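Long-range contacts in putative acyl-CoA dehydrogenase (Burkholderia xenovorans, PDB 5JSC), which belongs to the acyl-CoA dehydrogenase family of flavoproteins and binds flavin-adenine dinucleotide in an assembly of four chains: residues C[91-96]-C[261-267]; C[313-318]-C[337-342]. All coordinates share one frame; numbering follows the deposited sequence.

Contact 1 (C[91-96]-C[261-267]). With EDO (1,2-ethanediol), chain O.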
ATOM      1  N   VAL C  91     -30.330 -11.023   2.578  1.00  9.37           N
ATOM      2  CA  VAL C  91     -29.779 -10.516   3.837  1.00 10.30           C
ATOM      3  C   VAL C  91     -28.685  -9.487   3.567  1.00  9.37           C
ATOM      4  O   VAL C  91     -28.608  -8.443   4.232  1.00  9.48           O
ATOM      5  CB  VAL C  91     -29.257 -11.671   4.711  1.00 11.34           C
ATOM      6  CG1 VAL C  91     -28.513 -11.108   5.928  1.00 11.93           C
ATOM      7  CG2 VAL C  91     -30.413 -12.557   5.166  1.00 12.61           C
ATOM      8  N   CYS C  92     -27.845  -9.751   2.563  1.00 10.04           N
ATOM      9  CA  CYS C  92     -26.779  -8.814   2.225  1.00  9.33           C
ATOM     10  C   CYS C  92     -27.334  -7.489   1.705  1.00  9.48           C
ATOM     11  O   CYS C  92     -26.860  -6.417   2.101  1.00 10.49           O
ATOM     12  CB  CYS C  92     -25.835  -9.452   1.206  1.00  9.97           C
ATOM     13  SG  CYS C  92     -24.755 -10.693   1.954  1.00 12.65           S
ATOM     14  N   LEU C  93     -28.330  -7.534   0.816  1.00  9.24           N
ATOM     15  CA  LEU C  93     -28.915  -6.286   0.333  1.00  9.87           C
ATOM     16  C   LEU C  93     -29.556  -5.499   1.471  1.00 10.62           C
ATOM     17  O   LEU C  93     -29.516  -4.259   1.480  1.00 10.52           O
ATOM     18  CB  LEU C  93     -29.944  -6.575  -0.768  1.00 10.73           C
ATOM     19  CG  LEU C  93     -29.363  -6.976  -2.127  1.00 10.79           C
ATOM     20  CD1 LEU C  93     -30.469  -7.533  -3.038  1.00 12.94           C
ATOM     21  CD2 LEU C  93     -28.685  -5.791  -2.782  1.00 11.92           C
ATOM     22  N   LEU C  94     -30.173  -6.195   2.431  1.00  9.81           N
ATOM     23  CA  LEU C  94     -30.769  -5.505   3.574  1.00 11.20           C
ATOM     24  C   LEU C  94     -29.702  -4.815   4.416  1.00 10.78           C
ATOM     25  O   LEU C  94     -29.822  -3.625   4.731  1.00 10.97           O
ATOM     26  CB  LEU C  94     -31.581  -6.483   4.423  1.00 10.83           C
ATOM     27  CG  LEU C  94     -32.836  -7.041   3.737  1.00 10.26           C
ATOM     28  CD1 LEU C  94     -33.454  -8.123   4.599  1.00 13.17           C
ATOM     29  CD2 LEU C  94     -33.852  -5.925   3.461  1.00 13.45           C
ATOM     30  N   ARG C  95     -28.644  -5.543   4.792  1.00 10.55           N
ATOM     31  CA  ARG C  95     -27.590  -4.914   5.588  1.00 10.31           C
ATOM     32  C   ARG C  95     -26.886  -3.811   4.808  1.00 10.81           C
ATOM     33  O   ARG C  95     -26.583  -2.743   5.362  1.00 10.85           O
ATOM     34  CB  ARG C  95     -26.574  -5.956   6.057  1.00 11.83           C
ATOM     35  CG  ARG C  95     -27.056  -6.817   7.204  1.00 13.57           C
ATOM     36  CD  ARG C  95     -25.861  -7.427   7.950  1.00 13.83           C
ATOM     37  NE  ARG C  95     -25.150  -6.436   8.768  1.00 14.15           N
ATOM     38  CZ  ARG C  95     -24.172  -6.734   9.620  1.00 13.45           C
ATOM     39  NH1 ARG C  95     -23.773  -7.996   9.766  1.00 14.29           N
ATOM     40  NH2 ARG C  95     -23.600  -5.771  10.339  1.00 15.60           N
ATOM     41  N   GLU C  96     -26.601  -4.049   3.525  1.00 10.39           N
ATOM     42  CA  GLU C  96     -25.954  -3.013   2.721  1.00 10.52           C
ATOM     43  C   GLU C  96     -26.778  -1.730   2.712  1.00 10.45           C
ATOM     44  O   GLU C  96     -26.251  -0.637   2.961  1.00 11.74           O
ATOM     45  CB  GLU C  96     -25.722  -3.507   1.293  1.00 10.98           C
ATOM     46  CG  GLU C  96     -25.022  -2.467   0.458  1.00 12.19           C
ATOM     47  CD  GLU C  96     -24.990  -2.782  -1.017  1.00 12.86           C
ATOM     48  OE1 GLU C  96     -25.028  -3.967  -1.400  1.00 14.53           O
ATOM     49  OE2 GLU C  96     -24.910  -1.823  -1.815  1.00 15.86           O
ATOM     50  N   PHE C 261     -23.254 -15.387   8.150  1.00 14.69           N
ATOM     51  CA  PHE C 261     -23.384 -13.953   8.328  1.00 14.39           C
ATOM     52  C   PHE C 261     -22.095 -13.170   8.100  1.00 14.51           C
ATOM     53  O   PHE C 261     -22.164 -11.945   8.003  1.00 14.55           O
ATOM     54  CB  PHE C 261     -23.999 -13.675   9.701  1.00 14.38           C
ATOM     55  CG  PHE C 261     -25.440 -14.106   9.767  1.00 13.22           C
ATOM     56  CD1 PHE C 261     -26.424 -13.329   9.182  1.00 15.07           C
ATOM     57  CD2 PHE C 261     -25.797 -15.322  10.322  1.00 13.16           C
ATOM     58  CE1 PHE C 261     -27.742 -13.727   9.188  1.00 14.25           C
ATOM     59  CE2 PHE C 261     -27.125 -15.729  10.338  1.00 13.68           C
ATOM     60  CZ  PHE C 261     -28.097 -14.933   9.765  1.00 13.60           C
ATOM     61  N   ARG C 262     -20.940 -13.825   7.928  1.00 15.16           N
ATOM     62  CA  ARG C 262     -19.746 -13.060   7.566  1.00 14.25           C
ATOM     63  C   ARG C 262     -19.942 -12.313   6.251  1.00 12.62           C
ATOM     64  O   ARG C 262     -19.493 -11.171   6.113  1.00 13.38           O
ATOM     65  CB  ARG C 262     -18.508 -13.960   7.496  1.00 16.48           C
ATOM     66  CG  ARG C 262     -17.802 -14.136   8.849  1.00 14.30           C
ATOM     67  CD  ARG C 262     -16.733 -15.214   8.782  1.00 14.65           C
ATOM     68  NE  ARG C 262     -16.140 -15.443  10.093  1.00 15.70           N
ATOM     69  CZ  ARG C 262     -15.353 -16.472  10.388  1.00 17.44           C
ATOM     70  NH1 ARG C 262     -15.082 -17.385   9.461  1.00 18.47           N
ATOM     71  NH2 ARG C 262     -14.844 -16.591  11.609  1.00 18.68           N
ATOM     72  N   THR C 263     -20.620 -12.923   5.271  1.00 11.02           N
ATOM     73  CA  THR C 263     -20.862 -12.189   4.030  1.00 11.16           C
ATOM     74  C   THR C 263     -21.756 -10.974   4.275  1.00 10.96           C
ATOM     75  O   THR C 263     -21.600  -9.938   3.612  1.00 10.50           O
ATOM     76  CB  THR C 263     -21.479 -13.114   2.977  1.00 12.10           C
ATOM     77  OG1 THR C 263     -20.712 -14.322   2.909  1.00 13.93           O
ATOM     78  CG2 THR C 263     -21.471 -12.456   1.596  1.00 14.17           C
ATOM     79  N   SER C 264     -22.670 -11.070   5.244  1.00 11.15           N
ATOM     80  CA  SER C 264     -23.504  -9.924   5.582  1.00 11.60           C
ATOM     81  C   SER C 264     -22.706  -8.811   6.257  1.00 11.27           C
ATOM     82  O   SER C 264     -23.066  -7.641   6.108  1.00 10.98           O
ATOM     83  CB  SER C 264     -24.688 -10.372   6.460  1.00 13.47           C
ATOM     84  OG  SER C 264     -24.361 -10.407   7.843  1.00 16.36           O
ATOM     85  N   VAL C 265     -21.632  -9.142   6.997  1.00 11.41           N
ATOM     86  CA  VAL C 265     -20.749  -8.097   7.523  1.00 11.18           C
ATOM     87  C   VAL C 265     -20.041  -7.397   6.380  1.00  9.66           C
ATOM     88  O   VAL C 265     -19.848  -6.174   6.401  1.00 10.12           O
ATOM     89  CB  VAL C 265     -19.718  -8.678   8.513  1.00 11.78           C
ATOM     90  CG1 VAL C 265     -18.724  -7.590   8.983  1.00 13.19           C
ATOM     91  CG2 VAL C 265     -20.415  -9.289   9.703  1.00 14.19           C
ATOM     92  N   ALA C 266     -19.617  -8.168   5.378  1.00  9.76           N
ATOM     93  CA  ALA C 266     -19.059  -7.571   4.172  1.00  9.08           C
ATOM     94  C   ALA C 266     -20.059  -6.633   3.518  1.00  8.57           C
ATOM     95  O   ALA C 266     -19.692  -5.542   3.066  1.00  9.20           O
ATOM     96  CB  ALA C 266     -18.625  -8.665   3.203  1.00 10.29           C
ATOM     97  N   ALA C 267     -21.332  -7.036   3.474  1.00  8.55           N
ATOM     98  CA  ALA C 267     -22.357  -6.189   2.870  1.00  9.29           C
ATOM     99  C   ALA C 267     -22.558  -4.901   3.666  1.00  8.98           C
ATOM    100  O   ALA C 267     -22.718  -3.822   3.080  1.00  9.31           O
ATOM    101  CB  ALA C 267     -23.666  -6.970   2.749  1.00 10.47           C
TER
HETATM  102  C1  EDO O 503     -24.920  -4.232  -4.925  1.00 23.56           C
HETATM  103  O1  EDO O 503     -24.019  -3.676  -3.971  1.00 23.32           O
HETATM  104  C2  EDO O 503     -26.334  -3.745  -4.647  1.00 26.99           C
HETATM  105  O2  EDO O 503     -26.313  -2.352  -4.328  1.00 29.83           O
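The guanidinium of Arg-95 meets Ser-264 in two ways at once: Ser-264 OG sits at its edge, near its plane, while Ser-264 O lies over one face together with Val-265 CA. The edge contact is a fairly straight hydrogen bond from Arg-95 NH1 to Ser-264 OG, 3.1 Å long with 158° at the hydrogen. Ser-264 OG also lies at the edge of the Phe-261 ring, in its plane, whereas Val-91 CG1 approaches that ring obliquely, 4.3 Å from Phe-261 CE1. Besides accepting from Arg-95, Ser-264 OG donates to Phe-261 O at 2.7 Å, in the carbonyl plane and on a lone pair; that oxygen also takes the helical bond from Val-265 N. Arg-95 CD packs on Ser-264, and the bend at chi3 (73°) beyond it turns the guanidinium so that NH1 meets the hydroxyl and lies beside Val-265 CG2. A salt bridge from Arg-95 NE to Asp-106 helps hold the group in place.

Small residues set the spacing further along. Ala-267 CB lies 3.6 Å from Cys-92 CB, and Ala-267 O receives a CA-H...O contact from Glu-96 CA at 3.4 Å. Cys-92 SG rests on Thr-263 CG2, 3.7 Å away. Glu-96 OE1 is hydrogen-bonded to Tyr-319 OH and OE2 forms a salt bridge with Arg-274 NE; both oxygens also accept from a 1,2-ethanediol, probably from the crystallisation liquor.

This buried helix pair, with segment axes 8.0 Å apart and 34° from parallel, joins the N-terminal and C-terminal helical domains of the acyl-CoA dehydrogenase fold, the Val-265 side chain about 9 Å from the bound FAD. Helix 28-44 packs on Leu-93 and Leu-94, helix 298-325 on Cys-92 and Thr-263, and helix 332-356 on Thr-263, Val-265 and Ala-266.

Contact 2 (C[313-318]-C[337-342]); sequences SSALLV and MAKWHA. With SO4 (sulfate ion), chain P.
His-341 lies across Leu-317, whose CD1 sits over one face of the imidazole in a CH-pi contact, 3.8 Å from the ring centroid and 25° off the normal. The two side chains cross at about a right angle. At the ring edge, His-341 ND1 donates to Ser-314 OG over 3.0 Å, the acceptor almost exactly in the ring plane. His-341 is modelled in two conformers; in this one, the face and edge contacts together probably steady the ring. With CG anti to the backbone N (chi1 -173°), the histidine reaches toward helix 298-325.

Along the rest of the interface, alanines let the backbones approach: Ala-338 CB lies 3.7 Å from Leu-317 O, and Ala-342 CB is 3.9 Å from Ser-314 CB. Val-318 CG2 packs loosely against both alanines. This is an antiparallel helix pair, 162° between segment directions with axes 8.6 Å apart, and it belongs to the all-helical C-terminal domain of the acyl-CoA dehydrogenase fold.

In the next shell, Ser-314 OG is hydrogen-bonded to Thr-310 O one turn back, which fixes the hydroxyl that receives His-341. A sulfate ion, probably from the crystallisation liquor, takes a weak bond from His-341 NE2 and is also bound by Thr-310 OG1 and by His-341 NE2 of the second subunit. Around this site Leu-317 packs on Leu-309 of the second subunit, and Met-337 on its Asp-312.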
ATOM      1  N   SER C 313     -15.117  -3.782  -6.398  1.00 10.36           N
ATOM      2  CA  SER C 313     -14.513  -5.074  -6.097  0.68 10.56           C
ATOM      3  C   SER C 313     -15.126  -5.670  -4.834  1.00 10.07           C
ATOM      4  O   SER C 313     -15.380  -6.880  -4.785  1.00 10.96           O
ATOM      5  CB  SER C 313     -12.989  -4.955  -5.984  0.68 12.18           C
ATOM      6  OG  SER C 313     -12.597  -3.999  -5.027  0.68 11.87           O
ATOM      7  N   SER C 314     -15.409  -4.837  -3.824  1.00  9.38           N
ATOM      8  CA  SER C 314     -16.081  -5.329  -2.624  1.00 10.27           C
ATOM      9  C   SER C 314     -17.460  -5.875  -2.962  1.00  9.48           C
ATOM     10  O   SER C 314     -17.828  -6.977  -2.537  1.00 10.74           O
ATOM     11  CB  SER C 314     -16.200  -4.222  -1.580  1.00 11.09           C
ATOM     12  OG  SER C 314     -14.923  -3.825  -1.113  1.00 11.74           O
ATOM     13  N   ALA C 315     -18.241  -5.114  -3.731  1.00  9.44           N
ATOM     14  CA  ALA C 315     -19.596  -5.544  -4.048  1.00  8.94           C
ATOM     15  C   ALA C 315     -19.595  -6.851  -4.833  1.00  9.39           C
ATOM     16  O   ALA C 315     -20.414  -7.741  -4.566  1.00  9.41           O
ATOM     17  CB  ALA C 315     -20.322  -4.447  -4.827  1.00 10.74           C
ATOM     18  N   LEU C 316     -18.693  -6.981  -5.810  1.00  9.36           N
ATOM     19  CA  LEU C 316     -18.599  -8.224  -6.571  1.00  8.98           C
ATOM     20  C   LEU C 316     -18.247  -9.398  -5.666  1.00  9.21           C
ATOM     21  O   LEU C 316     -18.836 -10.480  -5.790  1.00  9.43           O
ATOM     22  CB  LEU C 316     -17.578  -8.069  -7.699  1.00  9.67           C
ATOM     23  CG  LEU C 316     -18.095  -7.209  -8.872  1.00  9.82           C
ATOM     24  CD1 LEU C 316     -16.940  -6.656  -9.728  1.00 11.29           C
ATOM     25  CD2 LEU C 316     -19.076  -8.019  -9.739  1.00 11.74           C
ATOM     26  N   LEU C 317     -17.302  -9.202  -4.732  1.00  9.11           N
ATOM     27  CA  LEU C 317     -16.962 -10.280  -3.802  1.00  9.30           C
ATOM     28  C   LEU C 317     -18.120 -10.617  -2.867  1.00  9.74           C
ATOM     29  O   LEU C 317     -18.356 -11.800  -2.575  1.00 10.33           O
ATOM     30  CB  LEU C 317     -15.722  -9.907  -2.996  1.00  9.10           C
ATOM     31  CG  LEU C 317     -14.414  -9.888  -3.779  1.00  9.73           C
ATOM     32  CD1 LEU C 317     -13.358  -9.174  -2.941  1.00 12.83           C
ATOM     33  CD2 LEU C 317     -13.956 -11.295  -4.098  1.00 10.36           C
ATOM     34  N   VAL C 318     -18.836  -9.600  -2.369  1.00  9.51           N
ATOM     35  CA  VAL C 318     -19.987  -9.842  -1.498  1.00  9.89           C
ATOM     36  C   VAL C 318     -21.015 -10.703  -2.209  1.00 10.06           C
ATOM     37  O   VAL C 318     -21.458 -11.737  -1.689  1.00 10.14           O
ATOM     38  CB  VAL C 318     -20.618  -8.511  -1.045  1.00  9.13           C
ATOM     39  CG1 VAL C 318     -21.983  -8.758  -0.393  1.00 10.75           C
ATOM     40  CG2 VAL C 318     -19.692  -7.779  -0.092  1.00  9.91           C
ATOM     41  N   MET C 337     -13.110 -14.074   2.192  1.00 12.31           N
ATOM     42  CA  MET C 337     -12.572 -13.098   1.244  1.00 12.31           C
ATOM     43  C   MET C 337     -13.414 -11.830   1.220  1.00 10.07           C
ATOM     44  O   MET C 337     -12.882 -10.712   1.236  1.00 11.72           O
ATOM     45  CB  MET C 337     -12.535 -13.685  -0.162  1.00 15.14           C
ATOM     46  CG  MET C 337     -11.292 -14.361  -0.573  1.00 20.95           C
ATOM     47  SD  MET C 337     -11.367 -14.475  -2.378  1.00 25.57           S
ATOM     48  CE  MET C 337      -9.911 -15.495  -2.624  1.00 24.18           C
ATOM     49  N   ALA C 338     -14.737 -11.986   1.136  1.00  9.87           N
ATOM     50  CA  ALA C 338     -15.621 -10.829   1.053  1.00  9.64           C
ATOM     51  C   ALA C 338     -15.546  -9.994   2.321  1.00  9.95           C
ATOM     52  O   ALA C 338     -15.461  -8.764   2.257  1.00 11.02           O
ATOM     53  CB  ALA C 338     -17.055 -11.289   0.804  1.00 11.07           C
ATOM     54  N   LYS C 339     -15.598 -10.653   3.488  1.00  9.86           N
ATOM     55  CA  LYS C 339     -15.585  -9.932   4.757  1.00  9.39           C
ATOM     56  C   LYS C 339     -14.278  -9.166   4.922  1.00  9.77           C
ATOM     57  O   LYS C 339     -14.273  -7.986   5.285  1.00  9.90           O
ATOM     58  CB  LYS C 339     -15.805 -10.928   5.905  1.00  9.92           C
ATOM     59  CG  LYS C 339     -16.201 -10.314   7.254  1.00 12.50           C
ATOM     60  CD  LYS C 339     -15.001  -9.913   8.092  1.00 13.26           C
ATOM     61  CE  LYS C 339     -15.427  -9.367   9.450  1.00 13.77           C
ATOM     62  NZ  LYS C 339     -14.249  -8.965  10.298  1.00 13.13           N
ATOM     63  N   TRP C 340     -13.162  -9.834   4.647  1.00  9.29           N
ATOM     64  CA  TRP C 340     -11.846  -9.204   4.674  1.00  9.23           C
ATOM     65  C   TRP C 340     -11.787  -7.997   3.747  1.00  9.52           C
ATOM     66  O   TRP C 340     -11.490  -6.872   4.177  1.00  9.87           O
ATOM     67  CB  TRP C 340     -10.819 -10.274   4.289  1.00 10.35           C
ATOM     68  CG  TRP C 340      -9.431  -9.852   3.891  1.00  9.22           C
ATOM     69  CD1 TRP C 340      -8.817  -8.646   4.088  1.00 10.56           C
ATOM     70  CD2 TRP C 340      -8.479 -10.683   3.228  1.00  9.17           C
ATOM     71  NE1 TRP C 340      -7.534  -8.682   3.573  1.00 12.09           N
ATOM     72  CE2 TRP C 340      -7.311  -9.929   3.045  1.00 11.07           C
ATOM     73  CE3 TRP C 340      -8.507 -12.010   2.767  1.00 11.92           C
ATOM     74  CZ2 TRP C 340      -6.189 -10.444   2.405  1.00 12.08           C
ATOM     75  CZ3 TRP C 340      -7.390 -12.515   2.131  1.00 12.77           C
ATOM     76  CH2 TRP C 340      -6.243 -11.739   1.965  1.00 12.74           C
ATOM     77  N   HIS C 341     -12.065  -8.204   2.459  1.00  9.53           N
ATOM     78  CA  HIS C 341     -11.870  -7.142   1.471  0.57  8.78           C
ATOM     79  C   HIS C 341     -12.823  -5.976   1.708  1.00  7.70           C
ATOM     80  O   HIS C 341     -12.432  -4.802   1.627  1.00  9.46           O
ATOM     81  CB  HIS C 341     -12.073  -7.716   0.067  0.57  9.83           C
ATOM     82  CG  HIS C 341     -11.747  -6.763  -1.039  0.57 10.35           C
ATOM     83  ND1 HIS C 341     -12.575  -5.720  -1.399  0.57 10.98           N
ATOM     84  CD2 HIS C 341     -10.699  -6.728  -1.895  0.57 11.66           C
ATOM     85  CE1 HIS C 341     -12.031  -5.064  -2.408  0.57 11.31           C
ATOM     86  NE2 HIS C 341     -10.896  -5.658  -2.732  0.57 12.17           N
ATOM     87  N   ALA C 342     -14.092  -6.276   1.967  1.00  8.31           N
ATOM     88  CA  ALA C 342     -15.054  -5.183   2.078  1.00  8.81           C
ATOM     89  C   ALA C 342     -14.821  -4.360   3.340  1.00  8.31           C
ATOM     90  O   ALA C 342     -15.001  -3.141   3.326  1.00  9.92           O
ATOM     91  CB  ALA C 342     -16.482  -5.731   2.031  1.00 11.16           C
TER
HETATM   92  S   SO4 P 504      -9.250  -2.701  -4.668  0.81 33.84           S
HETATM   93  O1  SO4 P 504     -10.458  -2.841  -5.484  0.81 34.99           O
HETATM   94  O2  SO4 P 504      -8.626  -4.013  -4.501  0.81 36.00           O
HETATM   95  O3  SO4 P 504      -9.608  -2.165  -3.347  0.81 29.98           O
HETATM   96  O4  SO4 P 504      -8.319  -1.818  -5.373  0.81 30.99           O

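How the contacts relate
From the N terminus, the chain first lays down helix 88-101, then passes through helices 103-122 and 125-136 and the strands of the middle domain before helix 250-286 returns to close contact 1, a loop of 164 residues joining the N-terminal and C-terminal domains. Contact 2 opens only afterwards, so the two are in series: segments 313-318 and 337-342 close a short loop of 18 residues within the C-terminal domain. Although separate along the chain, contacts 1 and 2 abut in space, their centres 10 Å apart. Ala-266 packs between them, its CB 3.3 Å from Ala-338 O and 3.6 Å from Val-318 CG2. Helix 250-286 thus faces helix 88-101 as well as the antiparallel pair.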